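Local coordinates for glutathione S-transferase family protein (Populus trichocarpa, PDB 5F06) that probably conjugates glutathione to electrophilic compounds as a cytoplasmic, Phi-class glutathione transferase of the detoxification system, at residues 193-196 and 197-200; 160-164 and 165-169. All coordinates share one frame; numbering follows the deposited sequence.

Contact 1. Residues 193-196 and 197-200; sequences AWWE and DISS
The C-terminal turns of helix 189-198, in the all-helical domain of this glutathione transferase, carry the contact, in which Trp-194 and Trp-195 each lay an indole beside the residue four positions on. Backbone bonds of the i to i+4 kind run through it, such as Ile-198 N to Trp-194 O at 3.0 Å. Ile-198 sends its CD1 methyl over one face of the Trp-194 six-membered ring, 4.0 Å from its centroid, a CH-pi contact. Both branches of the isoleucine work here, since CG2 lies 3.9 Å from Trp-194 NE1, on the five-membered ring; that N-H is given to Asp-166, so the buried nitrogen is satisfied. With its CG anti to the backbone N (chi1 166°), Trp-195 swings its indole toward the following turn, where Ser-199 CB sits over a face, 3.6 Å from the centroid of the six-membered ring and 11° off its normal. Leu-170, Thr-173 and Tyr-174 of helix 170-176 also pack against this large flat side chain. An alanine in place of Trp-195 would probably leave Ser-199 CB without its aromatic floor and open a gap against helix 170-176. A small hydroxyl residue suits position 199, near the end of the helix: Trp-195 O accepts from Ser-199 N at 2.9 Å and, from the opposite face of the carbonyl plane, from Ser-199 OG at 2.6 Å.

Contact 2. Residues 160-164 and 165-169; sequences DFYSL and ADLHH
Tyr-162 and Asp-166 lie side by side, pointing opposite ways, at the N-terminal capping box of helix 164-167, ring and carboxylate planes only 20° apart. Tyr-162 CE1 comes to 3.6 Å from Asp-166 CB, while the tyrosine OH reaches along to Leu-167, 3.3 Å from CB; the ring thus runs alongside Asp-166 and crosses Leu-167 at a slant. Its CG is anti to the backbone N (chi1 -177°), which carries the ring forward along the helix start. Beside it, Ser-163 and Asp-166 form the capping box: Ser-163 OG, at the N-cap, accepts from Ala-165 N at 3.1 Å, and Asp-166 OD2 turns its anti lone pair to Ser-163 N at 3.0 Å. Short polar side chains suit both places, because each must fold back on nearby backbone N-H groups. A water extends the box, accepting from Ser-163 OG and donating to Asp-166 OD2 and Phe-161 O. OD1 of the same aspartate takes the N-H of Leu-157, so the buried carboxylate is held at both oxygens and probably stays ionised. Across the first turn, the side chains of Leu-164 and His-168 cross, the leucine CD1 methyl 3.4 Å from His-168 NE2, an atom hydrogen-bonded to Thr-70 in helix 66-76. Leu-164 O, which accepts from His-168 N, also lies over one face of that imidazole, 3.4 Å above its plane.

Both contacts belong to the helical C-terminal domain and sit at opposite ends of their helices: 160-169 starts helix 164-167, whereas 193-200 finishes helix 189-198. Contact 2 is buried and faces the thioredoxin-like N-terminal domain, with His-168 near glutathione-binding Arg-67; contact 1 is only partly buried, its Glu-196 outside and its tryptophans within. Their chemistry follows: side-chain capping and a bound water in contact 2, aromatic faces covered by aliphatic carbons, with a serine hydroxyl bonded back to a helix carbonyl, in contact 1. They meet directly. Trp-194 NE1 probably donates to Asp-166 OD1 at 3.0 Å, tying a buried tryptophan to the capping aspartate, and Ile-198 CG2 packs 3.6 Å from Tyr-162 CE1.

Contact 1. Residues 193-196 and 197-200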
loop_
_atom_site.group_PDB
_atom_site.type_symbol
_atom_site.label_atom_id
_atom_site.label_comp_id
_atom_site.label_asym_id
_atom_site.label_seq_id
_atom_site.Cartn_x
_atom_site.Cartn_y
_atom_site.Cartn_z
ATOM N N ALA A 193 -2.913 10.891 -22.325
ATOM C CA ALA A 193 -3.023 9.826 -23.316
ATOM C C ALA A 193 -3.056 8.456 -22.635
ATOM O O ALA A 193 -3.818 7.574 -23.033
ATOM C CB ALA A 193 -1.876 9.908 -24.300
ATOM N N TRP A 194 -2.228 8.293 -21.605
ATOM C CA TRP A 194 -2.214 7.070 -20.797
ATOM C C TRP A 194 -3.585 6.811 -20.179
ATOM O O TRP A 194 -4.112 5.703 -20.259
ATOM C CB TRP A 194 -1.136 7.186 -19.716
ATOM C CG TRP A 194 -1.203 6.195 -18.592
ATOM C CD1 TRP A 194 -0.835 4.875 -18.624
ATOM C CD2 TRP A 194 -1.627 6.456 -17.248
ATOM N NE1 TRP A 194 -1.019 4.303 -17.386
ATOM C CE2 TRP A 194 -1.501 5.251 -16.526
ATOM C CE3 TRP A 194 -2.106 7.590 -16.587
ATOM C CZ2 TRP A 194 -1.840 5.153 -15.181
ATOM C CZ3 TRP A 194 -2.443 7.488 -15.253
ATOM C CH2 TRP A 194 -2.307 6.279 -14.563
ATOM N N TRP A 195 -4.174 7.844 -19.587
ATOM C CA TRP A 195 -5.497 7.719 -18.987
ATOM C C TRP A 195 -6.554 7.320 -20.015
ATOM O O TRP A 195 -7.363 6.422 -19.775
ATOM C CB TRP A 195 -5.912 9.029 -18.322
ATOM C CG TRP A 195 -7.361 9.043 -17.990
ATOM C CD1 TRP A 195 -8.325 9.824 -18.559
ATOM C CD2 TRP A 195 -8.025 8.215 -17.033
ATOM N NE1 TRP A 195 -9.551 9.536 -18.006
ATOM C CE2 TRP A 195 -9.393 8.553 -17.066
ATOM C CE3 TRP A 195 -7.595 7.220 -16.148
ATOM C CZ2 TRP A 195 -10.335 7.935 -16.243
ATOM C CZ3 TRP A 195 -8.533 6.608 -15.331
ATOM C CH2 TRP A 195 -9.886 6.969 -15.385
ATOM N N GLU A 196 -6.541 8.002 -21.155
ATOM C CA GLU A 196 -7.502 7.744 -22.221
ATOM C C GLU A 196 -7.348 6.320 -22.740
ATOM O O GLU A 196 -8.320 5.691 -23.157
ATOM C CB GLU A 196 -7.323 8.772 -23.345
ATOM C CG GLU A 196 -7.771 10.172 -22.931
ATOM C CD GLU A 196 -7.269 11.275 -23.843
ATOM O OE1 GLU A 196 -6.386 11.024 -24.693
ATOM O OE2 GLU A 196 -7.768 12.410 -23.698
ATOM N N ASP A 197 -6.118 5.816 -22.692
ATOM C CA ASP A 197 -5.817 4.440 -23.073
ATOM C C ASP A 197 -6.428 3.445 -22.081
ATOM O O ASP A 197 -7.294 2.653 -22.448
ATOM C CB ASP A 197 -4.295 4.248 -23.161
ATOM C CG ASP A 197 -3.887 2.843 -23.595
ATOM O OD1 ASP A 197 -4.750 1.944 -23.689
ATOM O OD2 ASP A 197 -2.676 2.636 -23.831
ATOM N N ILE A 198 -5.975 3.477 -20.829
ATOM C CA ILE A 198 -6.380 2.449 -19.875
ATOM C C ILE A 198 -7.871 2.549 -19.543
ATOM O O ILE A 198 -8.517 1.533 -19.295
ATOM C CB ILE A 198 -5.536 2.506 -18.571
ATOM C CG1 ILE A 198 -5.770 3.813 -17.806
ATOM C CG2 ILE A 198 -4.054 2.316 -18.903
ATOM C CD1 ILE A 198 -5.079 3.869 -16.438
ATOM N N SER A 199 -8.428 3.757 -19.569
ATOM C CA SER A 199 -9.845 3.941 -19.248
ATOM C C SER A 199 -10.779 3.492 -20.384
ATOM O O SER A 199 -11.998 3.415 -20.192
ATOM C CB SER A 199 -10.123 5.406 -18.889
ATOM O OG SER A 199 -9.951 6.278 -19.997
ATOM N N SER A 200 -10.215 3.189 -21.554
ATOM C CA SER A 200 -11.010 2.725 -22.689
ATOM C C SER A 200 -10.879 1.215 -22.910
ATOM O O SER A 200 -11.437 0.679 -23.863
ATOM C CB SER A 200 -10.615 3.474 -23.972
ATOM O OG SER A 200 -9.285 3.173 -24.364
#

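Contact 2. Residues 160-164 and 165-169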
loop_
_atom_site.group_PDB
_atom_site.type_symbol
_atom_site.label_atom_id
_atom_site.label_comp_id
_atom_site.label_asym_id
_atom_site.label_seq_id
_atom_site.Cartn_x
_atom_site.Cartn_y
_atom_site.Cartn_z
ATOM N N ASP A 160 6.345 -1.258 -21.003
ATOM C CA ASP A 160 5.562 -1.170 -22.235
ATOM C C ASP A 160 4.482 -2.251 -22.273
ATOM O O ASP A 160 4.243 -2.875 -23.305
ATOM C CB ASP A 160 6.483 -1.281 -23.459
ATOM C CG ASP A 160 7.350 -0.047 -23.651
ATOM O OD1 ASP A 160 6.831 1.079 -23.491
ATOM O OD2 ASP A 160 8.550 -0.200 -23.957
ATOM N N PHE A 161 3.840 -2.463 -21.128
ATOM C CA PHE A 161 2.734 -3.410 -20.999
ATOM C C PHE A 161 1.772 -2.909 -19.934
ATOM O O PHE A 161 2.197 -2.356 -18.918
ATOM C CB PHE A 161 3.244 -4.802 -20.624
ATOM C CG PHE A 161 4.160 -4.799 -19.434
ATOM C CD1 PHE A 161 3.649 -4.877 -18.147
ATOM C CD2 PHE A 161 5.534 -4.694 -19.599
ATOM C CE1 PHE A 161 4.489 -4.860 -17.054
ATOM C CE2 PHE A 161 6.377 -4.677 -18.507
ATOM C CZ PHE A 161 5.853 -4.760 -17.234
ATOM N N TYR A 162 0.478 -3.089 -20.173
ATOM C CA TYR A 162 -0.522 -2.826 -19.150
ATOM C C TYR A 162 -0.310 -3.798 -17.991
ATOM O O TYR A 162 0.024 -4.963 -18.212
ATOM C CB TYR A 162 -1.925 -2.969 -19.732
ATOM C CG TYR A 162 -3.047 -2.639 -18.776
ATOM C CD1 TYR A 162 -3.304 -1.327 -18.400
ATOM C CD2 TYR A 162 -3.866 -3.637 -18.266
ATOM C CE1 TYR A 162 -4.337 -1.021 -17.540
ATOM C CE2 TYR A 162 -4.902 -3.340 -17.401
ATOM C CZ TYR A 162 -5.135 -2.034 -17.043
ATOM O OH TYR A 162 -6.170 -1.741 -16.185
ATOM N N SER A 163 -0.482 -3.321 -16.761
ATOM C CA SER A 163 -0.324 -4.182 -15.591
ATOM C C SER A 163 -1.245 -3.789 -14.438
ATOM O O SER A 163 -2.004 -2.824 -14.529
ATOM C CB SER A 163 1.125 -4.157 -15.109
ATOM O OG SER A 163 1.366 -3.028 -14.290
ATOM N N LEU A 164 -1.164 -4.555 -13.357
ATOM C CA LEU A 164 -1.942 -4.291 -12.152
ATOM C C LEU A 164 -1.668 -2.888 -11.608
ATOM O O LEU A 164 -2.545 -2.267 -11.004
ATOM C CB LEU A 164 -1.628 -5.342 -11.084
ATOM C CG LEU A 164 -2.525 -5.321 -9.847
ATOM C CD1 LEU A 164 -3.950 -5.740 -10.194
ATOM C CD2 LEU A 164 -1.936 -6.223 -8.771
ATOM N N ALA A 165 -0.451 -2.396 -11.830
ATOM C CA ALA A 165 -0.067 -1.053 -11.402
ATOM C C ALA A 165 -0.987 0.003 -12.003
ATOM O O ALA A 165 -1.518 0.847 -11.285
ATOM C CB ALA A 165 1.386 -0.767 -11.777
ATOM N N ASP A 166 -1.173 -0.043 -13.320
ATOM C CA ASP A 166 -2.059 0.902 -13.989
ATOM C C ASP A 166 -3.499 0.712 -13.525
ATOM O O ASP A 166 -4.193 1.679 -13.207
ATOM C CB ASP A 166 -1.975 0.738 -15.505
ATOM C CG ASP A 166 -0.550 0.673 -16.004
ATOM O OD1 ASP A 166 0.064 1.744 -16.214
ATOM O OD2 ASP A 166 -0.048 -0.458 -16.184
ATOM N N LEU A 167 -3.931 -0.545 -13.491
ATOM C CA LEU A 167 -5.304 -0.897 -13.143
ATOM C C LEU A 167 -5.757 -0.256 -11.836
ATOM O O LEU A 167 -6.877 0.261 -11.742
ATOM C CB LEU A 167 -5.446 -2.420 -13.050
ATOM C CG LEU A 167 -6.858 -2.956 -12.781
ATOM C CD1 LEU A 167 -7.053 -4.301 -13.461
ATOM C CD2 LEU A 167 -7.162 -3.074 -11.284
ATOM N N HIS A 168 -4.893 -0.286 -10.826
ATOM C CA HIS A 168 -5.272 0.220 -9.514
ATOM C C HIS A 168 -5.621 1.706 -9.538
ATOM O O HIS A 168 -6.298 2.189 -8.635
ATOM C CB HIS A 168 -4.161 -0.041 -8.495
ATOM C CG HIS A 168 -4.101 -1.459 -8.031
ATOM N ND1 HIS A 168 -3.090 -1.940 -7.229
ATOM C CD2 HIS A 168 -4.934 -2.505 -8.256
ATOM C CE1 HIS A 168 -3.299 -3.222 -6.981
ATOM N NE2 HIS A 168 -4.411 -3.589 -7.592
ATOM N N HIS A 169 -5.183 2.414 -10.579
ATOM C CA HIS A 169 -5.431 3.857 -10.710
ATOM C C HIS A 169 -6.807 4.200 -11.280
ATOM O O HIS A 169 -7.239 5.350 -11.224
ATOM C CB HIS A 169 -4.385 4.501 -11.621
ATOM C CG HIS A 169 -3.006 4.536 -11.047
ATOM N ND1 HIS A 169 -2.182 3.433 -11.020
ATOM C CD2 HIS A 169 -2.298 5.548 -10.493
ATOM C CE1 HIS A 169 -1.029 3.760 -10.469
ATOM N NE2 HIS A 169 -1.071 5.040 -10.143
HETATM O O HOH W 1 2.306 -1.213 -16.401
#